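Local coordinates for protein argonaute (Methanocaldococcus jannaschii, PDB 5G5S), which uses short single-stranded DNA guides to bind and slice complementary DNA targets, and may defend its host against invading genetic elements, at residues L358-I368 and I427-K437; E371-M382 and L462-D470. All coordinates share one frame; numbering follows the deposited sequence.

Interaction 1. Residues L358-I368 and I427-K437; sequences LLTYILIDEEI and ICFALIIGKEK
Ile-433, Leu-363 and Phe-429 bury the most surface where strand 358-365 runs parallel to strand 428-434, their axes 20° apart. Six backbone hydrogen bonds set the register, each of Leu-363 and Ile-433 taking part in two. The bond from Ile-433 N to Leu-363 O is 2.7 Å and close to linear, 171° at the hydrogen. On the sheet face shared with Tyr-361, Ala-430 and Ile-432, Leu-363 brings its CD1 branch to 3.9 Å from Ile-432 CG1 and equally near Ala-430 CB. Thr-360, Phe-429 and Ile-433 occupy the other face. There Phe-429 CG, anti to the backbone N (chi1 -169°), sets the ring so that its CD2 edge receives Thr-360 CG2 in plane, and Ile-368 CD1 comes to 3.8 Å from Ile-433 CG2, their side chains at about a right angle. Beyond the strands, Glu-367 OE1 forms a salt bridge with Lys-435 NZ (3.1 Å), while Asp-365 OD1 closes an Asx turn by accepting from Glu-367 N; Asp-365 OD2 is hydrogen-bonded to Tyr-444. Strands 358-365 and 428-434 are central in the four-stranded parallel Mid-domain sheet: strands 397-407 and 456-462 flank them, Leu-363 and Ile-432 pack on helix 442-452, and Ile-433 meets helix 463-467.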
loop_
_atom_site.group_PDB
_atom_site.type_symbol
_atom_site.label_atom_id
_atom_site.label_comp_id
_atom_site.label_asym_id
_atom_site.label_seq_id
_atom_site.Cartn_x
_atom_site.Cartn_y
_atom_site.Cartn_z
ATOM N N LEU A 358 -19.157 -26.840 -4.121
ATOM C CA LEU A 358 -18.214 -26.208 -5.039
ATOM C C LEU A 358 -17.280 -27.229 -5.671
ATOM O O LEU A 358 -16.610 -27.979 -4.957
ATOM C CB LEU A 358 -17.402 -25.091 -4.348
ATOM C CG LEU A 358 -18.165 -23.860 -3.821
ATOM C CD1 LEU A 358 -17.266 -22.999 -2.942
ATOM C CD2 LEU A 358 -18.740 -23.019 -4.958
ATOM N N LEU A 359 -17.262 -27.263 -7.019
ATOM C CA LEU A 359 -16.405 -28.127 -7.836
ATOM C C LEU A 359 -14.961 -27.676 -7.560
ATOM O O LEU A 359 -14.533 -26.621 -8.033
ATOM C CB LEU A 359 -16.756 -27.915 -9.316
ATOM C CG LEU A 359 -17.152 -29.119 -10.139
ATOM C CD1 LEU A 359 -18.673 -29.324 -10.135
ATOM C CD2 LEU A 359 -16.666 -28.963 -11.566
ATOM N N THR A 360 -14.249 -28.429 -6.712
ATOM C CA THR A 360 -12.885 -28.090 -6.298
ATOM C C THR A 360 -11.833 -28.869 -7.092
ATOM O O THR A 360 -12.066 -30.011 -7.483
ATOM C CB THR A 360 -12.751 -28.214 -4.765
ATOM O OG1 THR A 360 -13.844 -27.532 -4.154
ATOM C CG2 THR A 360 -11.443 -27.648 -4.227
ATOM N N TYR A 361 -10.683 -28.234 -7.331
ATOM C CA TYR A 361 -9.537 -28.818 -8.020
ATOM C C TYR A 361 -8.349 -28.856 -7.056
ATOM O O TYR A 361 -8.203 -27.937 -6.250
ATOM C CB TYR A 361 -9.175 -27.966 -9.247
ATOM C CG TYR A 361 -10.105 -28.154 -10.424
ATOM C CD1 TYR A 361 -11.284 -27.421 -10.532
ATOM C CD2 TYR A 361 -9.795 -29.045 -11.446
ATOM C CE1 TYR A 361 -12.150 -27.599 -11.612
ATOM C CE2 TYR A 361 -10.638 -29.210 -12.544
ATOM C CZ TYR A 361 -11.814 -28.481 -12.624
ATOM O OH TYR A 361 -12.649 -28.651 -13.705
ATOM N N ILE A 362 -7.526 -29.918 -7.104
ATOM C CA ILE A 362 -6.320 -29.996 -6.266
ATOM C C ILE A 362 -5.111 -30.033 -7.193
ATOM O O ILE A 362 -4.836 -31.051 -7.828
ATOM C CB ILE A 362 -6.302 -31.098 -5.153
ATOM C CG1 ILE A 362 -7.645 -31.212 -4.366
ATOM C CG2 ILE A 362 -5.101 -30.911 -4.207
ATOM C CD1 ILE A 362 -8.152 -29.937 -3.544
ATOM N N LEU A 363 -4.434 -28.891 -7.305
ATOM C CA LEU A 363 -3.282 -28.693 -8.180
ATOM C C LEU A 363 -1.954 -28.855 -7.438
ATOM O O LEU A 363 -1.602 -28.027 -6.599
ATOM C CB LEU A 363 -3.398 -27.332 -8.908
ATOM C CG LEU A 363 -4.654 -27.166 -9.787
ATOM C CD1 LEU A 363 -4.957 -25.732 -10.046
ATOM C CD2 LEU A 363 -4.529 -27.923 -11.101
ATOM N N ILE A 364 -1.243 -29.962 -7.726
ATOM C CA ILE A 364 0.039 -30.321 -7.107
ATOM C C ILE A 364 1.177 -30.069 -8.098
ATOM O O ILE A 364 1.114 -30.541 -9.235
ATOM C CB ILE A 364 0.061 -31.798 -6.586
ATOM C CG1 ILE A 364 -1.273 -32.240 -5.938
ATOM C CG2 ILE A 364 1.241 -32.043 -5.637
ATOM C CD1 ILE A 364 -2.132 -33.110 -6.816
ATOM N N ASP A 365 2.220 -29.340 -7.659
ATOM C CA ASP A 365 3.409 -29.031 -8.461
ATOM C C ASP A 365 4.150 -30.341 -8.757
ATOM O O ASP A 365 4.348 -31.139 -7.837
ATOM C CB ASP A 365 4.318 -28.048 -7.699
ATOM C CG ASP A 365 5.414 -27.420 -8.535
ATOM O OD1 ASP A 365 6.428 -28.097 -8.787
ATOM O OD2 ASP A 365 5.277 -26.237 -8.895
ATOM N N GLU A 366 4.513 -30.578 -10.042
ATOM C CA GLU A 366 5.218 -31.780 -10.526
ATOM C C GLU A 366 6.463 -32.126 -9.706
ATOM O O GLU A 366 6.700 -33.300 -9.428
ATOM C CB GLU A 366 5.614 -31.620 -12.003
ATOM C CG GLU A 366 4.525 -31.999 -12.989
ATOM C CD GLU A 366 4.931 -31.932 -14.450
ATOM O OE1 GLU A 366 6.003 -32.476 -14.804
ATOM O OE2 GLU A 366 4.152 -31.369 -15.253
ATOM N N GLU A 367 7.239 -31.098 -9.310
ATOM C CA GLU A 367 8.482 -31.204 -8.541
ATOM C C GLU A 367 8.334 -31.811 -7.135
ATOM O O GLU A 367 9.337 -32.239 -6.559
ATOM C CB GLU A 367 9.211 -29.848 -8.485
ATOM C CG GLU A 367 9.684 -29.342 -9.841
ATOM C CD GLU A 367 10.962 -28.523 -9.824
ATOM O OE1 GLU A 367 11.005 -27.489 -9.116
ATOM O OE2 GLU A 367 11.917 -28.907 -10.538
ATOM N N ILE A 368 7.100 -31.863 -6.593
ATOM C CA ILE A 368 6.828 -32.427 -5.261
ATOM C C ILE A 368 5.989 -33.735 -5.278
ATOM O O ILE A 368 5.473 -34.148 -4.236
ATOM C CB ILE A 368 6.325 -31.360 -4.239
ATOM C CG1 ILE A 368 5.064 -30.614 -4.743
ATOM C CG2 ILE A 368 7.455 -30.389 -3.861
ATOM C CD1 ILE A 368 4.185 -30.005 -3.679
ATOM N N ILE A 427 -19.031 -20.946 -10.192
ATOM C CA ILE A 427 -17.962 -20.739 -9.210
ATOM C C ILE A 427 -17.328 -22.062 -8.777
ATOM O O ILE A 427 -18.010 -22.950 -8.261
ATOM C CB ILE A 427 -18.409 -19.836 -8.012
ATOM C CG1 ILE A 427 -18.676 -18.370 -8.454
ATOM C CG2 ILE A 427 -17.429 -19.892 -6.824
ATOM C CD1 ILE A 427 -17.439 -17.568 -9.058
ATOM N N CYS A 428 -16.016 -22.178 -9.008
ATOM C CA CYS A 428 -15.222 -23.346 -8.651
ATOM C C CYS A 428 -14.072 -22.926 -7.756
ATOM O O CYS A 428 -13.791 -21.725 -7.618
ATOM C CB CYS A 428 -14.717 -24.055 -9.905
ATOM S SG CYS A 428 -16.019 -24.813 -10.912
ATOM N N PHE A 429 -13.414 -23.909 -7.131
ATOM C CA PHE A 429 -12.266 -23.639 -6.280
ATOM C C PHE A 429 -11.063 -24.472 -6.701
ATOM O O PHE A 429 -11.230 -25.542 -7.278
ATOM C CB PHE A 429 -12.590 -23.805 -4.781
ATOM C CG PHE A 429 -11.484 -23.275 -3.894
ATOM C CD1 PHE A 429 -11.302 -21.907 -3.722
ATOM C CD2 PHE A 429 -10.573 -24.140 -3.299
ATOM C CE1 PHE A 429 -10.242 -21.417 -2.958
ATOM C CE2 PHE A 429 -9.510 -23.646 -2.540
ATOM C CZ PHE A 429 -9.353 -22.290 -2.376
ATOM N N ALA A 430 -9.845 -23.961 -6.449
ATOM C CA ALA A 430 -8.621 -24.697 -6.743
ATOM C C ALA A 430 -7.615 -24.511 -5.622
ATOM O O ALA A 430 -7.296 -23.385 -5.267
ATOM C CB ALA A 430 -8.034 -24.271 -8.079
ATOM N N LEU A 431 -7.159 -25.616 -5.031
ATOM C CA LEU A 431 -6.157 -25.577 -3.973
ATOM C C LEU A 431 -4.826 -25.934 -4.627
ATOM O O LEU A 431 -4.664 -27.036 -5.151
ATOM C CB LEU A 431 -6.522 -26.543 -2.830
ATOM C CG LEU A 431 -5.574 -26.602 -1.630
ATOM C CD1 LEU A 431 -5.670 -25.339 -0.773
ATOM C CD2 LEU A 431 -5.845 -27.840 -0.788
ATOM N N ILE A 432 -3.914 -24.957 -4.676
ATOM C CA ILE A 432 -2.604 -25.103 -5.302
ATOM C C ILE A 432 -1.549 -25.439 -4.236
ATOM O O ILE A 432 -1.333 -24.657 -3.303
ATOM C CB ILE A 432 -2.237 -23.841 -6.147
ATOM C CG1 ILE A 432 -3.269 -23.566 -7.259
ATOM C CG2 ILE A 432 -0.818 -23.927 -6.720
ATOM C CD1 ILE A 432 -3.397 -22.049 -7.620
ATOM N N ILE A 433 -0.907 -26.615 -4.381
ATOM C CA ILE A 433 0.167 -27.083 -3.503
ATOM C C ILE A 433 1.481 -26.900 -4.282
ATOM O O ILE A 433 1.719 -27.581 -5.288
ATOM C CB ILE A 433 -0.037 -28.560 -3.030
ATOM C CG1 ILE A 433 -1.525 -28.917 -2.701
ATOM C CG2 ILE A 433 0.947 -28.948 -1.908
ATOM C CD1 ILE A 433 -2.166 -28.228 -1.490
ATOM N N GLY A 434 2.287 -25.945 -3.835
ATOM C CA GLY A 434 3.554 -25.615 -4.473
ATOM C C GLY A 434 4.768 -25.734 -3.579
ATOM O O GLY A 434 4.674 -26.232 -2.454
ATOM N N LYS A 435 5.919 -25.276 -4.091
ATOM C CA LYS A 435 7.209 -25.307 -3.394
ATOM C C LYS A 435 7.993 -23.994 -3.543
ATOM O O LYS A 435 7.663 -23.185 -4.414
ATOM C CB LYS A 435 8.051 -26.534 -3.816
ATOM C CG LYS A 435 8.349 -26.644 -5.308
ATOM C CD LYS A 435 9.565 -27.518 -5.571
ATOM C CE LYS A 435 10.812 -26.696 -5.806
ATOM N NZ LYS A 435 11.973 -27.548 -6.160
ATOM N N GLU A 436 9.005 -23.771 -2.677
ATOM C CA GLU A 436 9.826 -22.558 -2.693
ATOM C C GLU A 436 10.690 -22.462 -3.952
ATOM O O GLU A 436 11.689 -23.172 -4.088
ATOM C CB GLU A 436 10.651 -22.410 -1.394
ATOM C CG GLU A 436 11.361 -21.068 -1.230
ATOM C CD GLU A 436 10.501 -19.820 -1.317
ATOM O OE1 GLU A 436 9.550 -19.687 -0.514
ATOM O OE2 GLU A 436 10.797 -18.961 -2.178
ATOM N N LYS A 437 10.221 -21.644 -4.887
ATOM C CA LYS A 437 10.892 -21.393 -6.150
ATOM C C LYS A 437 11.451 -19.978 -6.245
ATOM O O LYS A 437 11.845 -19.547 -7.325
ATOM C CB LYS A 437 9.933 -21.629 -7.313
ATOM C CG LYS A 437 9.419 -23.050 -7.431
ATOM C CD LYS A 437 8.600 -23.216 -8.696
ATOM C CE LYS A 437 8.237 -24.669 -8.946
ATOM N NZ LYS A 437 9.431 -25.496 -9.270
#

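Interaction 2. Residues E371-M382 and L462-D470; sequences ELKAIKDKVNKM and LWENWRKDD
Trp-463 lays its indole against Ile-375, whose CG1 stands over the six-membered ring, 3.6 Å from its centroid and 13° off the normal, a CH-pi contact. Arg-467 CB, from the tryptophan's own segment, covers the opposite face toward the rim, and Ala-374 CB touches Trp-463 CZ2 at 3.6 Å. At the ring edge, Trp-463 NE1 gives a weak hydrogen bond to Glu-371 OE2, bent to 139° at the hydrogen. The same oxygen forms a salt bridge with Arg-467 NH1 at 3.2 Å, so one carboxylate oxygen ties the start of helix 372-382 to two residues of helix 463-467.

Lys-378 links the two indoles: its CB and CG meet the edge of Trp-463, then the chain turns at chi2 (-96°) and passes over Trp-466, with CD 3.8 Å from the centroid of the five-membered ring. NZ makes an off-centre cation-pi contact there and donates to Asp-469 O at 3.1 Å, with a weaker bond to Trp-466 O. Met-382 SD reaches Trp-466 CZ2 at 3.8 Å, an oblique Met-aromatic contact, while Trp-466 NE1 is hydrogen-bonded to Thr-475 OG1. Such helix packing over one face of a parallel sheet is characteristic of the Rossmann-like Mid domain; here helix 463-467 follows directly on residues 459-462, which bind the guide's 5'-phosphorylated end.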
loop_
_atom_site.group_PDB
_atom_site.type_symbol
_atom_site.label_atom_id
_atom_site.label_comp_id
_atom_site.label_asym_id
_atom_site.label_seq_id
_atom_site.Cartn_x
_atom_site.Cartn_y
_atom_site.Cartn_z
ATOM N N GLU A 371 5.875 -36.872 -2.533
ATOM C CA GLU A 371 5.123 -36.721 -1.288
ATOM C C GLU A 371 3.593 -36.746 -1.467
ATOM O O GLU A 371 2.876 -36.256 -0.590
ATOM C CB GLU A 371 5.591 -35.463 -0.536
ATOM C CG GLU A 371 7.019 -35.544 -0.030
ATOM C CD GLU A 371 7.663 -34.189 0.176
ATOM O OE1 GLU A 371 8.231 -33.649 -0.800
ATOM O OE2 GLU A 371 7.576 -33.654 1.304
ATOM N N LEU A 372 3.094 -37.372 -2.563
ATOM C CA LEU A 372 1.661 -37.503 -2.877
ATOM C C LEU A 372 0.825 -38.075 -1.718
ATOM O O LEU A 372 -0.265 -37.562 -1.455
ATOM C CB LEU A 372 1.441 -38.307 -4.178
ATOM C CG LEU A 372 -0.010 -38.464 -4.680
ATOM C CD1 LEU A 372 -0.648 -37.111 -5.034
ATOM C CD2 LEU A 372 -0.077 -39.404 -5.859
ATOM N N LYS A 373 1.352 -39.111 -1.021
ATOM C CA LYS A 373 0.726 -39.761 0.138
ATOM C C LYS A 373 0.486 -38.755 1.280
ATOM O O LYS A 373 -0.626 -38.691 1.811
ATOM C CB LYS A 373 1.574 -40.973 0.602
ATOM C CG LYS A 373 1.375 -41.431 2.056
ATOM C CD LYS A 373 0.082 -42.204 2.283
ATOM C CE LYS A 373 -0.155 -42.452 3.749
ATOM N NZ LYS A 373 -1.499 -43.036 3.995
ATOM N N ALA A 374 1.522 -37.960 1.634
ATOM C CA ALA A 374 1.447 -36.944 2.685
ATOM C C ALA A 374 0.580 -35.751 2.265
ATOM O O ALA A 374 -0.114 -35.183 3.111
ATOM C CB ALA A 374 2.846 -36.486 3.072
ATOM N N ILE A 375 0.609 -35.385 0.959
ATOM C CA ILE A 375 -0.179 -34.292 0.369
ATOM C C ILE A 375 -1.673 -34.646 0.418
ATOM O O ILE A 375 -2.463 -33.841 0.911
ATOM C CB ILE A 375 0.321 -33.935 -1.069
ATOM C CG1 ILE A 375 1.666 -33.178 -1.015
ATOM C CG2 ILE A 375 -0.728 -33.138 -1.873
ATOM C CD1 ILE A 375 2.559 -33.324 -2.271
ATOM N N LYS A 376 -2.040 -35.858 -0.066
ATOM C CA LYS A 376 -3.412 -36.373 -0.098
ATOM C C LYS A 376 -4.031 -36.411 1.296
ATOM O O LYS A 376 -5.090 -35.815 1.499
ATOM C CB LYS A 376 -3.471 -37.761 -0.765
ATOM N N ASP A 377 -3.330 -37.051 2.263
ATOM C CA ASP A 377 -3.743 -37.181 3.663
ATOM C C ASP A 377 -3.898 -35.836 4.411
ATOM O O ASP A 377 -4.599 -35.792 5.421
ATOM C CB ASP A 377 -2.805 -38.147 4.417
ATOM C CG ASP A 377 -2.916 -39.614 4.008
ATOM O OD1 ASP A 377 -3.175 -39.886 2.809
ATOM O OD2 ASP A 377 -2.702 -40.490 4.877
ATOM N N LYS A 378 -3.279 -34.748 3.901
ATOM C CA LYS A 378 -3.361 -33.400 4.472
ATOM C C LYS A 378 -4.573 -32.627 3.928
ATOM O O LYS A 378 -5.261 -31.954 4.697
ATOM C CB LYS A 378 -2.062 -32.615 4.222
ATOM C CG LYS A 378 -1.157 -32.527 5.440
ATOM C CD LYS A 378 -1.353 -31.224 6.212
ATOM C CE LYS A 378 -0.559 -31.247 7.493
ATOM N NZ LYS A 378 -0.888 -30.095 8.366
ATOM N N VAL A 379 -4.813 -32.716 2.600
ATOM C CA VAL A 379 -5.935 -32.097 1.877
ATOM C C VAL A 379 -7.261 -32.786 2.312
ATOM O O VAL A 379 -8.265 -32.103 2.515
ATOM C CB VAL A 379 -5.698 -32.170 0.336
ATOM C CG1 VAL A 379 -6.924 -31.740 -0.465
ATOM C CG2 VAL A 379 -4.475 -31.361 -0.080
ATOM N N ASN A 380 -7.241 -34.131 2.479
ATOM C CA ASN A 380 -8.403 -34.923 2.901
ATOM C C ASN A 380 -8.805 -34.656 4.356
ATOM O O ASN A 380 -9.954 -34.278 4.594
ATOM C CB ASN A 380 -8.196 -36.420 2.637
ATOM C CG ASN A 380 -8.144 -36.805 1.172
ATOM O OD1 ASN A 380 -8.683 -36.124 0.292
ATOM N ND2 ASN A 380 -7.506 -37.929 0.876
ATOM N N LYS A 381 -7.859 -34.803 5.318
ATOM C CA LYS A 381 -8.091 -34.557 6.750
ATOM C C LYS A 381 -8.597 -33.145 7.032
ATOM O O LYS A 381 -9.354 -32.958 7.980
ATOM C CB LYS A 381 -6.835 -34.849 7.581
ATOM N N MET A 382 -8.199 -32.157 6.213
ATOM C CA MET A 382 -8.659 -30.779 6.371
ATOM C C MET A 382 -10.080 -30.595 5.815
ATOM O O MET A 382 -10.937 -30.048 6.511
ATOM C CB MET A 382 -7.682 -29.787 5.722
ATOM C CG MET A 382 -8.260 -28.376 5.600
ATOM S SD MET A 382 -7.308 -27.221 4.608
ATOM C CE MET A 382 -7.484 -27.936 3.007
ATOM N N LEU A 462 2.617 -23.315 0.327
ATOM C CA LEU A 462 3.908 -24.004 0.167
ATOM C C LEU A 462 3.887 -25.285 0.981
ATOM O O LEU A 462 3.651 -25.240 2.195
ATOM C CB LEU A 462 5.123 -23.127 0.553
ATOM C CG LEU A 462 5.377 -21.841 -0.253
ATOM C CD1 LEU A 462 6.515 -21.048 0.356
ATOM C CD2 LEU A 462 5.681 -22.125 -1.727
ATOM N N TRP A 463 4.097 -26.429 0.307
ATOM C CA TRP A 463 4.079 -27.755 0.927
ATOM C C TRP A 463 5.061 -27.938 2.077
ATOM O O TRP A 463 4.684 -28.520 3.096
ATOM C CB TRP A 463 4.213 -28.884 -0.107
ATOM C CG TRP A 463 4.207 -30.255 0.507
ATOM C CD1 TRP A 463 5.227 -31.161 0.494
ATOM C CD2 TRP A 463 3.186 -30.812 1.347
ATOM N NE1 TRP A 463 4.882 -32.272 1.226
ATOM C CE2 TRP A 463 3.638 -32.081 1.768
ATOM C CE3 TRP A 463 1.919 -30.367 1.771
ATOM C CZ2 TRP A 463 2.863 -32.919 2.576
ATOM C CZ3 TRP A 463 1.157 -31.194 2.579
ATOM C CH2 TRP A 463 1.632 -32.451 2.979
ATOM N N GLU A 464 6.309 -27.439 1.919
ATOM C CA GLU A 464 7.366 -27.525 2.938
ATOM C C GLU A 464 6.878 -26.993 4.289
ATOM O O GLU A 464 7.073 -27.653 5.312
ATOM C CB GLU A 464 8.645 -26.783 2.494
ATOM C CG GLU A 464 9.392 -27.441 1.342
ATOM C CD GLU A 464 9.236 -26.756 -0.004
ATOM O OE1 GLU A 464 8.083 -26.466 -0.400
ATOM O OE2 GLU A 464 10.270 -26.530 -0.673
ATOM N N ASN A 465 6.191 -25.843 4.273
ATOM C CA ASN A 465 5.633 -25.212 5.465
ATOM C C ASN A 465 4.413 -25.965 6.022
ATOM O O ASN A 465 4.327 -26.148 7.241
ATOM C CB ASN A 465 5.309 -23.743 5.192
ATOM C CG ASN A 465 6.519 -22.875 4.928
ATOM O OD1 ASN A 465 7.551 -22.951 5.618
ATOM N ND2 ASN A 465 6.399 -22.002 3.935
ATOM N N TRP A 466 3.486 -26.413 5.141
ATOM C CA TRP A 466 2.279 -27.143 5.548
ATOM C C TRP A 466 2.563 -28.528 6.134
ATOM O O TRP A 466 1.824 -28.962 7.017
ATOM C CB TRP A 466 1.264 -27.234 4.395
ATOM C CG TRP A 466 -0.169 -27.408 4.824
ATOM C CD1 TRP A 466 -0.704 -27.124 6.048
ATOM C CD2 TRP A 466 -1.259 -27.865 4.006
ATOM N NE1 TRP A 466 -2.052 -27.409 6.054
ATOM C CE2 TRP A 466 -2.419 -27.859 4.813
ATOM C CE3 TRP A 466 -1.363 -28.306 2.676
ATOM C CZ2 TRP A 466 -3.666 -28.275 4.333
ATOM C CZ3 TRP A 466 -2.600 -28.713 2.201
ATOM C CH2 TRP A 466 -3.733 -28.698 3.025
ATOM N N ARG A 467 3.626 -29.215 5.653
ATOM C CA ARG A 467 4.045 -30.544 6.114
ATOM C C ARG A 467 4.474 -30.516 7.593
ATOM O O ARG A 467 4.168 -31.451 8.335
ATOM C CB ARG A 467 5.176 -31.080 5.220
ATOM C CG ARG A 467 5.536 -32.556 5.440
ATOM C CD ARG A 467 6.689 -33.036 4.566
ATOM N NE ARG A 467 7.950 -32.357 4.878
ATOM C CZ ARG A 467 8.487 -31.389 4.140
ATOM N NH1 ARG A 467 7.885 -30.978 3.031
ATOM N NH2 ARG A 467 9.628 -30.822 4.508
ATOM N N LYS A 468 5.151 -29.431 8.012
ATOM C CA LYS A 468 5.638 -29.201 9.377
ATOM C C LYS A 468 4.561 -28.656 10.338
ATOM O O LYS A 468 4.823 -28.557 11.538
ATOM C CB LYS A 468 6.857 -28.260 9.353
ATOM N N ASP A 469 3.365 -28.299 9.819
ATOM C CA ASP A 469 2.251 -27.754 10.602
ATOM C C ASP A 469 1.552 -28.843 11.440
ATOM O O ASP A 469 0.516 -29.386 11.037
ATOM C CB ASP A 469 1.269 -26.999 9.681
ATOM C CG ASP A 469 0.069 -26.383 10.372
ATOM O OD1 ASP A 469 0.271 -25.576 11.308
ATOM O OD2 ASP A 469 -1.073 -26.673 9.948
ATOM N N ASP A 470 2.141 -29.162 12.609
ATOM C CA ASP A 470 1.629 -30.170 13.547
ATOM C C ASP A 470 0.577 -29.589 14.515
ATOM O O ASP A 470 -0.135 -30.358 15.169
ATOM C CB ASP A 470 2.783 -30.798 14.354
ATOM C CG ASP A 470 3.869 -31.450 13.522
ATOM O OD1 ASP A 470 3.644 -32.584 13.034
ATOM O OD2 ASP A 470 4.965 -30.859 13.411
#

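Both contacts belong to the Mid domain, their centres 12 Å apart. Along the chain the segments alternate: strand 357-365 leads into helix 372-390, then strand 428-434 is followed by strand 456-462 and helix 463-467. Interaction 1 joins the central strands of the parallel sheet, and the helices of interaction 2 cover the face of that sheet bearing Ile-433. The two meet directly, for Gly-434 O lies 2.8 Å from Trp-463 N, a probable hydrogen bond, and Val-379, Trp-463 and Trp-466 all touch Ile-433. Edge strand 456-462 carries the guide-binding residues into helix 463-467, so that site adjoins both the sheet and its helical cover.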